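Local atomic coordinates of UDP-D-quinovosamine 4-dehydrogenase (Vibrio fischeri, PDB entry 3NKL), a protein that probably has oxidoreductase and lyase activity on a UDP-linked sugar, as a membrane protein of the polysaccharide synthase family represented here by one Rossmann-like domain. Residues A33-D38 with K55-L60; M22-K27 with Q47-Y52; Q80-I85 with I119-G124. All blocks are in the same frame, centred on the assembly; numbering follows the deposited sequence.

Contact 1. Residues A33-D38 with K55-L60; sequences AFIDDD and KYLERL. With SO4 (sulfate ion), chain J; SO4 (sulfate ion), chain K.
The Tyr56 ring carries Arg59 NH1 on one face, 3.4 Å above its plane and displaced toward the rim; in return, Tyr56 CE2 lies over one face of the Arg59 guanidinium. His42 meets the ring edge-to-face, the Tyr52 ring meets it with planes about 20° apart, and O3 of a sulfate (chain J) lies in plane at its edge. Tyr56 OH donates to O1 of that sulfate at 2.7 Å and is also bonded to Lys43; Lys43 and His42 also bind sulfate, so the surroundings are basic. A second sulfate (chain K) takes the backbone N of Lys55 through its O1, at 2.9 Å. Both ions probably come from the crystallisation liquor.

The contact with 33-38 is apolar and buried, and Ile35 is its hub. Ile35 CG1 stands beside the backbone N (chi1 -60°), where it meets Leu57 CD2 at 3.8 Å. Further out, Ile35 CD1 faces Leu60 CD1 tip to tip, also at 3.8 Å.

Past the strand, Asp36 OD2 uses its anti lone pair to accept from Asp38 N at 2.8 Å, an Asx turn. The other oxygen, OD1, is held by the amide of Ala12, and Asp37 forms a salt bridge with Lys40 of the second subunit.

Strand 29-35 runs between strands 5-10 and 49-52. Helix 57-64 packs on the face of the sheet that bears Ile35, where Leu57 also touches Leu8 and reaches Leu88 of helix 78-89. It belongs to the long crossover from strand 49-52 to strand 68-71 that is characteristic of Rossmann-type domains.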
loop_
_atom_site.group_PDB
_atom_site.type_symbol
_atom_site.label_atom_id
_atom_site.label_comp_id
_atom_site.label_asym_id
_atom_site.label_seq_id
_atom_site.Cartn_x
_atom_site.Cartn_y
_atom_site.Cartn_z
ATOM N N ALA B 33 7.548 5.810 14.732
ATOM C CA ALA B 33 7.380 6.561 13.488
ATOM C C ALA B 33 7.251 5.556 12.369
ATOM O O ALA B 33 7.567 4.369 12.568
ATOM C CB ALA B 33 8.591 7.445 13.246
ATOM N N PHE B 34 6.797 6.026 11.203
ATOM C CA PHE B 34 6.777 5.239 9.985
ATOM C C PHE B 34 7.936 5.638 9.090
ATOM O O PHE B 34 8.375 6.784 9.102
ATOM C CB PHE B 34 5.495 5.510 9.168
ATOM C CG PHE B 34 4.241 4.996 9.804
ATOM C CD1 PHE B 34 3.421 5.841 10.536
ATOM C CD2 PHE B 34 3.865 3.668 9.650
ATOM C CE1 PHE B 34 2.252 5.367 11.102
ATOM C CE2 PHE B 34 2.698 3.184 10.218
ATOM C CZ PHE B 34 1.889 4.028 10.937
ATOM N N ILE B 35 8.407 4.693 8.291
ATOM C CA ILE B 35 9.273 4.995 7.166
ATOM C C ILE B 35 8.480 4.677 5.891
ATOM O O ILE B 35 7.787 3.659 5.835
ATOM C CB ILE B 35 10.543 4.134 7.197
ATOM C CG1 ILE B 35 11.326 4.394 8.487
ATOM C CG2 ILE B 35 11.438 4.437 5.987
ATOM C CD1 ILE B 35 12.003 5.762 8.511
ATOM N N ASP B 36 8.560 5.545 4.887
ATOM C CA ASP B 36 7.897 5.285 3.595
ATOM C C ASP B 36 8.698 5.871 2.429
ATOM O O ASP B 36 9.176 7.005 2.511
ATOM C CB ASP B 36 6.478 5.856 3.592
ATOM C CG ASP B 36 5.604 5.249 2.480
ATOM O OD1 ASP B 36 4.747 4.395 2.790
ATOM O OD2 ASP B 36 5.784 5.619 1.300
ATOM N N ASP B 37 8.842 5.090 1.358
ATOM C CA ASP B 37 9.607 5.490 0.178
ATOM C C ASP B 37 8.944 6.649 -0.565
ATOM O O ASP B 37 9.566 7.282 -1.410
ATOM C CB ASP B 37 9.752 4.313 -0.799
ATOM C CG ASP B 37 10.588 3.171 -0.237
ATOM O OD1 ASP B 37 11.542 3.441 0.521
ATOM O OD2 ASP B 37 10.300 1.995 -0.565
ATOM N N ASP B 38 7.678 6.921 -0.264
ATOM C CA ASP B 38 6.931 7.959 -0.993
ATOM C C ASP B 38 7.253 9.356 -0.453
ATOM O O ASP B 38 6.730 9.779 0.574
ATOM C CB ASP B 38 5.421 7.670 -0.932
ATOM C CG ASP B 38 4.583 8.634 -1.784
ATOM O OD1 ASP B 38 5.082 9.709 -2.187
ATOM O OD2 ASP B 38 3.403 8.308 -2.034
ATOM N N LYS B 55 15.868 8.040 4.170
ATOM C CA LYS B 55 17.106 8.719 4.532
ATOM C C LYS B 55 17.159 8.970 6.035
ATOM O O LYS B 55 18.238 9.104 6.618
ATOM C CB LYS B 55 17.225 10.050 3.763
ATOM C CG LYS B 55 18.330 10.983 4.254
ATOM C CD LYS B 55 18.421 12.221 3.341
ATOM C CE LYS B 55 19.412 13.272 3.853
ATOM N NZ LYS B 55 19.398 14.509 2.997
ATOM N N TYR B 56 15.993 9.040 6.664
ATOM C CA TYR B 56 15.927 9.294 8.108
ATOM C C TYR B 56 16.142 8.050 8.988
ATOM O O TYR B 56 16.106 8.160 10.205
ATOM C CB TYR B 56 14.590 9.961 8.474
ATOM C CG TYR B 56 14.587 11.464 8.260
ATOM C CD1 TYR B 56 14.233 12.331 9.278
ATOM C CD2 TYR B 56 14.953 12.008 7.042
ATOM C CE1 TYR B 56 14.236 13.705 9.084
ATOM C CE2 TYR B 56 14.966 13.386 6.840
ATOM C CZ TYR B 56 14.604 14.223 7.861
ATOM O OH TYR B 56 14.613 15.589 7.666
ATOM N N LEU B 57 16.329 6.877 8.382
ATOM C CA LEU B 57 16.466 5.629 9.143
ATOM C C LEU B 57 17.552 5.704 10.222
ATOM O O LEU B 57 17.313 5.408 11.397
ATOM C CB LEU B 57 16.780 4.461 8.203
ATOM C CG LEU B 57 15.580 3.723 7.605
ATOM C CD1 LEU B 57 16.078 2.811 6.505
ATOM C CD2 LEU B 57 14.839 2.926 8.674
ATOM N N GLU B 58 18.754 6.075 9.818
ATOM C CA GLU B 58 19.868 6.103 10.763
ATOM C C GLU B 58 19.600 7.012 11.941
ATOM O O GLU B 58 19.798 6.621 13.092
ATOM C CB GLU B 58 21.160 6.502 10.059
ATOM C CG GLU B 58 21.745 5.361 9.257
ATOM C CD GLU B 58 22.426 5.816 7.983
ATOM O OE1 GLU B 58 22.000 5.378 6.891
ATOM O OE2 GLU B 58 23.386 6.610 8.077
ATOM N N ARG B 59 19.132 8.222 11.667
ATOM C CA ARG B 59 18.950 9.180 12.740
ATOM C C ARG B 59 17.815 8.807 13.690
ATOM O O ARG B 59 17.881 9.109 14.870
ATOM C CB ARG B 59 18.790 10.607 12.197
ATOM C CG ARG B 59 17.485 10.903 11.488
ATOM C CD ARG B 59 17.550 12.277 10.779
ATOM N NE ARG B 59 18.307 12.204 9.527
ATOM C CZ ARG B 59 18.418 13.199 8.646
ATOM N NH1 ARG B 59 17.825 14.366 8.873
ATOM N NH2 ARG B 59 19.124 13.022 7.535
ATOM N N LEU B 60 16.775 8.153 13.182
ATOM C CA LEU B 60 15.651 7.738 14.027
ATOM C C LEU B 60 16.039 6.542 14.881
ATOM O O LEU B 60 15.690 6.462 16.059
ATOM C CB LEU B 60 14.430 7.382 13.159
ATOM C CG LEU B 60 13.717 8.558 12.476
ATOM C CD1 LEU B 60 12.724 8.043 11.419
ATOM C CD2 LEU B 60 13.011 9.440 13.505
HETATM S S SO4 J . 14.521 16.832 4.378
HETATM O O1 SO4 J . 13.602 16.950 5.509
HETATM O O2 SO4 J . 14.757 18.168 3.840
HETATM O O3 SO4 J . 15.798 16.248 4.790
HETATM O O4 SO4 J . 13.921 15.988 3.349
HETATM S S SO4 K . 15.650 8.454 0.334
HETATM O O1 SO4 K . 14.989 8.966 1.527
HETATM O O2 SO4 K . 14.655 7.837 -0.557
HETATM O O3 SO4 K . 16.290 9.576 -0.360
HETATM O O4 SO4 K . 16.664 7.462 0.697
#

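Contact 2. Residues M22-K27 with Q47-Y52; sequences MLRQGK and QGITIY
Arg24, in the last turn of helix 14-25, reaches Gln47 and Ile49 at the start of strand 49-52 and is alone in its segment in touching them. Just before it, Leu23 offers its carbonyl oxygen weakly to Lys4 NZ.

The Arg24 chain leaves the helix with an eclipsed-like first torsion (chi1 -120°) and then bends at chi3 (-49°), which brings the guanidinium beside the Gln47 side chain. Arg24 NH1 lies 3.5 Å from Gln47 CB. The Gln47 amide plane is turned 77° from the guanidinium, with OE1 at the guanidinium edge. In the model Arg24 NH1 is 2.5 Å from Gln47 OE1, but the angle is too poor for a hydrogen bond and so short a distance is itself doubtful. Gln47 OE1 also has a weak hydrogen bond from Asn21 ND2. On one face of the guanidinium the backbone O of Gln47 stands 4.1 Å above the plane, offset toward the rim. Arg24 NH2 comes so near the end of the Ile49 side chain that the placing of the guanidinium is doubtful in detail. Further along, Gly26 N is bonded weakly to Met22 O and Leu23 O as the helix ends, and Gly26 O receives Lys4 NZ.

Gln47 and Gly48 both have positive phi and form a type I' turn, the tight reversal of a two-residue beta hairpin between strands 45-46 and 49-52.

Chemically, a cationic group has Gln47 O over one face and Gln47 OE1 at its edge, and a positive charge near two oxygens is electrostatically plausible. Ile49 lies near the guanidinium, though too close in the model to be trusted; Ile49 itself packs on Ala20 and Phe34.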
loop_
_atom_site.group_PDB
_atom_site.type_symbol
_atom_site.label_atom_id
_atom_site.label_comp_id
_atom_site.label_asym_id
_atom_site.label_seq_id
_atom_site.Cartn_x
_atom_site.Cartn_y
_atom_site.Cartn_z
HETATM N N MSE B 22 -2.770 -2.536 15.564
HETATM C CA MSE B 22 -2.515 -3.837 16.157
HETATM C C MSE B 22 -1.560 -3.610 17.326
HETATM O O MSE B 22 -1.881 -3.908 18.481
HETATM C CB MSE B 22 -1.841 -4.748 15.130
HETATM C CG MSE B 22 -2.189 -6.226 15.227
HETATM SE SE MSE B 22 -3.792 -6.550 14.193
HETATM C CE MSE B 22 -3.182 -5.812 12.495
ATOM N N LEU B 23 -0.393 -3.051 17.017
ATOM C CA LEU B 23 0.675 -2.835 18.022
ATOM C C LEU B 23 0.294 -1.872 19.149
ATOM O O LEU B 23 0.501 -2.166 20.332
ATOM C CB LEU B 23 1.932 -2.286 17.345
ATOM C CG LEU B 23 2.462 -3.064 16.140
ATOM C CD1 LEU B 23 3.785 -2.494 15.698
ATOM C CD2 LEU B 23 2.614 -4.548 16.457
ATOM N N ARG B 24 -0.202 -0.696 18.774
ATOM C CA ARG B 24 -0.403 0.384 19.735
ATOM C C ARG B 24 -1.406 0.002 20.803
ATOM O O ARG B 24 -1.299 0.439 21.949
ATOM C CB ARG B 24 -0.847 1.668 19.044
ATOM C CG ARG B 24 0.098 2.825 19.254
ATOM C CD ARG B 24 -0.649 4.128 19.135
ATOM N NE ARG B 24 -1.466 4.134 17.932
ATOM C CZ ARG B 24 -0.972 4.310 16.716
ATOM N NH1 ARG B 24 -1.771 4.303 15.660
ATOM N NH2 ARG B 24 0.330 4.494 16.562
ATOM N N GLN B 25 -2.379 -0.817 20.427
ATOM C CA GLN B 25 -3.348 -1.331 21.380
ATOM C C GLN B 25 -2.678 -2.399 22.231
ATOM O O GLN B 25 -3.082 -2.650 23.365
ATOM C CB GLN B 25 -4.559 -1.935 20.658
ATOM C CG GLN B 25 -4.334 -3.357 20.135
ATOM C CD GLN B 25 -5.538 -3.911 19.391
ATOM O OE1 GLN B 25 -6.658 -3.433 19.559
ATOM N NE2 GLN B 25 -5.310 -4.924 18.564
ATOM N N GLY B 26 -1.648 -3.024 21.672
ATOM C CA GLY B 26 -0.974 -4.134 22.320
ATOM C C GLY B 26 0.077 -3.731 23.341
ATOM O O GLY B 26 0.337 -2.540 23.563
ATOM N N LYS B 27 0.707 -4.732 23.947
ATOM C CA LYS B 27 1.662 -4.500 25.036
ATOM C C LYS B 27 3.110 -4.892 24.689
ATOM O O LYS B 27 3.961 -4.953 25.569
ATOM C CB LYS B 27 1.205 -5.238 26.306
ATOM C CG LYS B 27 -0.217 -4.889 26.759
ATOM C CD LYS B 27 -0.825 -5.983 27.642
ATOM C CE LYS B 27 -0.117 -6.107 28.993
ATOM N NZ LYS B 27 -0.440 -4.984 29.921
ATOM N N GLN B 47 -2.190 9.185 12.552
ATOM C CA GLN B 47 -2.460 8.765 13.924
ATOM C C GLN B 47 -1.422 9.247 14.933
ATOM O O GLN B 47 -1.045 8.513 15.846
ATOM C CB GLN B 47 -2.591 7.246 14.009
ATOM C CG GLN B 47 -3.796 6.699 13.274
ATOM C CD GLN B 47 -4.054 5.243 13.591
ATOM O OE1 GLN B 47 -3.146 4.411 13.532
ATOM N NE2 GLN B 47 -5.300 4.923 13.927
ATOM N N GLY B 48 -0.965 10.484 14.780
ATOM C CA GLY B 48 -0.061 11.067 15.754
ATOM C C GLY B 48 1.366 10.590 15.592
ATOM O O GLY B 48 2.260 10.993 16.336
ATOM N N ILE B 49 1.570 9.724 14.610
ATOM C CA ILE B 49 2.890 9.222 14.276
ATOM C C ILE B 49 3.316 9.959 13.026
ATOM O O ILE B 49 2.535 10.060 12.088
ATOM C CB ILE B 49 2.816 7.728 13.891
ATOM C CG1 ILE B 49 1.754 7.007 14.714
ATOM C CG2 ILE B 49 4.162 7.051 14.039
ATOM C CD1 ILE B 49 1.678 5.542 14.413
ATOM N N THR B 50 4.545 10.458 12.970
ATOM C CA THR B 50 4.974 11.030 11.701
ATOM C C THR B 50 5.712 10.024 10.796
ATOM O O THR B 50 6.243 9.003 11.260
ATOM C CB THR B 50 5.658 12.432 11.854
ATOM O OG1 THR B 50 7.000 12.404 11.360
ATOM C CG2 THR B 50 5.628 12.901 13.293
ATOM N N ILE B 51 5.677 10.312 9.500
ATOM C CA ILE B 51 6.195 9.455 8.440
ATOM C C ILE B 51 7.447 10.097 7.862
ATOM O O ILE B 51 7.457 11.300 7.618
ATOM C CB ILE B 51 5.166 9.330 7.290
ATOM C CG1 ILE B 51 3.849 8.736 7.779
ATOM C CG2 ILE B 51 5.703 8.462 6.170
ATOM C CD1 ILE B 51 2.768 8.757 6.716
ATOM N N TYR B 52 8.501 9.315 7.644
ATOM C CA TYR B 52 9.760 9.872 7.150
ATOM C C TYR B 52 10.289 9.081 5.965
ATOM O O TYR B 52 10.076 7.876 5.869
ATOM C CB TYR B 52 10.848 9.869 8.236
ATOM C CG TYR B 52 10.512 10.639 9.485
ATOM C CD1 TYR B 52 10.855 11.979 9.607
ATOM C CD2 TYR B 52 9.861 10.029 10.547
ATOM C CE1 TYR B 52 10.559 12.690 10.759
ATOM C CE2 TYR B 52 9.566 10.728 11.705
ATOM C CZ TYR B 52 9.913 12.062 11.797
ATOM O OH TYR B 52 9.606 12.765 12.929
#

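Contact 3. Residues Q80-I85 with I119-G124; sequences QKKVII and IDDLLG
Helix 78-89, which joins strands 68-71 and 94-97 of the Rossmann-like sheet, receives the last modelled helix, 119-123, on its flank, with Lys82 and Ile85 meeting Asp121 and Leu122. The two segments cross steeply, at 72° between their directions, with the axes 8.9 Å apart.

On helix 78-89 Ile85 makes the larger part of the contact, and Asp121 is its main counterpart. Ile85 CG2 lies anti to the backbone N and points into the other helix, where it meets the carbonyl O of Asp121 at 3.6 Å and Leu122 CA at 3.7 Å; a methyl group thus rests against the helix backbone. The other branch passes Asp121 at an angle, Ile85 CD1 standing 4.1 Å from Asp121 CB. Leu122 CB points away from helix 78-89, but its chain curls back and brings CD1 to 4.3 Å from Ile85 CG2.

One turn earlier, the extended chain of Lys82 passes Asp121 obliquely, its CE 3.6 Å from Asp121 OD2. The charged ends stay apart, with Lys82 NZ 4.5 Å from Asp121 OD2, too far for a salt bridge, although the opposite charges probably attract through this distance.

The short helix is steadied at its start by Ser118 OG, bonded to Asp121 N. It ends at Gly124, where phi turns positive. Toward the sheet, Ile85 touches Leu71 and Lys81 NZ is bonded to Thr97.

Helix 78-89, between parallel strands 68-71 and 94-97 in the core of a mixed sheet, is a Rossmann-type beta-alpha-beta element; helix 119-123 is an addition that follows strand 115-116.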
loop_
_atom_site.group_PDB
_atom_site.type_symbol
_atom_site.label_atom_id
_atom_site.label_comp_id
_atom_site.label_asym_id
_atom_site.label_seq_id
_atom_site.Cartn_x
_atom_site.Cartn_y
_atom_site.Cartn_z
ATOM N N GLN B 80 12.174 -5.323 -4.663
ATOM C CA GLN B 80 12.156 -4.114 -3.846
ATOM C C GLN B 80 12.176 -4.432 -2.344
ATOM O O GLN B 80 12.792 -3.715 -1.554
ATOM C CB GLN B 80 10.924 -3.274 -4.192
ATOM C CG GLN B 80 10.787 -2.003 -3.375
ATOM C CD GLN B 80 12.022 -1.101 -3.440
ATOM O OE1 GLN B 80 12.417 -0.497 -2.437
ATOM N NE2 GLN B 80 12.631 -1.007 -4.618
ATOM N N LYS B 81 11.494 -5.498 -1.946
ATOM C CA LYS B 81 11.488 -5.859 -0.531
ATOM C C LYS B 81 12.894 -6.238 -0.068
ATOM O O LYS B 81 13.301 -5.909 1.054
ATOM C CB LYS B 81 10.506 -7.000 -0.247
ATOM C CG LYS B 81 10.225 -7.143 1.290
ATOM C CD LYS B 81 9.275 -8.331 1.564
ATOM C CE LYS B 81 8.759 -8.298 3.022
ATOM N NZ LYS B 81 7.932 -9.473 3.370
ATOM N N LYS B 82 13.642 -6.910 -0.934
ATOM C CA LYS B 82 15.022 -7.288 -0.570
ATOM C C LYS B 82 15.937 -6.076 -0.480
ATOM O O LYS B 82 16.814 -6.001 0.398
ATOM C CB LYS B 82 15.584 -8.338 -1.537
ATOM C CG LYS B 82 14.954 -9.724 -1.331
ATOM C CD LYS B 82 15.312 -10.695 -2.475
ATOM C CE LYS B 82 14.444 -11.949 -2.432
ATOM N NZ LYS B 82 14.552 -12.787 -3.673
ATOM N N VAL B 83 15.730 -5.109 -1.367
ATOM C CA VAL B 83 16.452 -3.842 -1.272
ATOM C C VAL B 83 16.231 -3.229 0.108
ATOM O O VAL B 83 17.178 -2.830 0.804
ATOM C CB VAL B 83 15.975 -2.852 -2.344
ATOM C CG1 VAL B 83 16.442 -1.448 -2.008
ATOM C CG2 VAL B 83 16.467 -3.290 -3.718
ATOM N N ILE B 84 14.966 -3.167 0.510
ATOM C CA ILE B 84 14.603 -2.640 1.820
ATOM C C ILE B 84 15.252 -3.446 2.959
ATOM O O ILE B 84 15.847 -2.882 3.887
ATOM C CB ILE B 84 13.073 -2.612 1.976
ATOM C CG1 ILE B 84 12.473 -1.527 1.049
ATOM C CG2 ILE B 84 12.680 -2.402 3.457
ATOM C CD1 ILE B 84 10.951 -1.549 1.016
ATOM N N ILE B 85 15.162 -4.764 2.872
ATOM C CA ILE B 85 15.652 -5.617 3.960
ATOM C C ILE B 85 17.151 -5.456 4.107
ATOM O O ILE B 85 17.665 -5.333 5.218
ATOM C CB ILE B 85 15.331 -7.108 3.719
ATOM C CG1 ILE B 85 13.829 -7.379 3.916
ATOM C CG2 ILE B 85 16.138 -7.993 4.678
ATOM C CD1 ILE B 85 13.336 -8.694 3.248
ATOM N N ILE B 119 17.486 -15.350 6.841
ATOM C CA ILE B 119 18.893 -14.984 6.845
ATOM C C ILE B 119 19.406 -14.800 5.410
ATOM O O ILE B 119 20.269 -13.961 5.160
ATOM C CB ILE B 119 19.740 -16.054 7.537
ATOM C CG1 ILE B 119 21.178 -15.575 7.680
ATOM C CG2 ILE B 119 19.680 -17.379 6.765
ATOM C CD1 ILE B 119 21.365 -14.628 8.826
ATOM N N ASP B 120 18.878 -15.591 4.478
ATOM C CA ASP B 120 19.199 -15.419 3.067
ATOM C C ASP B 120 18.848 -14.007 2.606
ATOM O O ASP B 120 19.664 -13.331 1.978
ATOM C CB ASP B 120 18.447 -16.433 2.207
ATOM C CG ASP B 120 19.059 -17.822 2.273
ATOM O OD1 ASP B 120 20.257 -17.940 2.616
ATOM O OD2 ASP B 120 18.338 -18.796 1.974
ATOM N N ASP B 121 17.632 -13.565 2.920
ATOM C CA ASP B 121 17.187 -12.230 2.524
ATOM C C ASP B 121 17.947 -11.168 3.306
ATOM O O ASP B 121 18.336 -10.139 2.753
ATOM C CB ASP B 121 15.693 -12.054 2.763
ATOM C CG ASP B 121 14.853 -12.714 1.677
ATOM O OD1 ASP B 121 13.605 -12.692 1.770
ATOM O OD2 ASP B 121 15.456 -13.250 0.725
ATOM N N LEU B 122 18.143 -11.411 4.601
ATOM C CA LEU B 122 18.849 -10.454 5.447
ATOM C C LEU B 122 20.235 -10.145 4.901
ATOM O O LEU B 122 20.697 -9.001 4.940
ATOM C CB LEU B 122 19.028 -11.047 6.854
ATOM C CG LEU B 122 19.383 -10.086 7.993
ATOM C CD1 LEU B 122 18.219 -9.097 8.268
ATOM C CD2 LEU B 122 19.687 -10.910 9.228
ATOM N N LEU B 123 20.930 -11.185 4.448
ATOM C CA LEU B 123 22.340 -11.059 4.108
ATOM C C LEU B 123 22.557 -10.924 2.598
ATOM O O LEU B 123 23.659 -10.633 2.146
ATOM C CB LEU B 123 23.155 -12.251 4.666
ATOM C CG LEU B 123 23.114 -12.440 6.195
ATOM C CD1 LEU B 123 24.034 -13.571 6.621
ATOM C CD2 LEU B 123 23.495 -11.160 6.930
ATOM N N GLY B 124 21.500 -11.127 1.824
ATOM C CA GLY B 124 21.613 -11.041 0.383
ATOM C C GLY B 124 22.542 -12.141 -0.081
ATOM O O GLY B 124 23.580 -11.873 -0.690
#

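From the N terminus, contact 2 opens first, at the end of helix 14-25, and contact 1 opens on strand 29-35 directly after it. Contact 2 closes at the hairpin and strand 49-52, and contact 1 closes in helix 57-64, so the two cross along the chain. They meet in the sheet: Phe34 O lies 2.9 Å from Tyr52 N, probably a hydrogen bond between neighbouring strands. Contact 3 follows in series, tying helix 78-89 to the last modelled helix, 119-123. It touches contact 1 through Asp37 beside Gln80 and Ile84, but stays about 11 Å from contact 2 by nearest atoms, across the chain's centre.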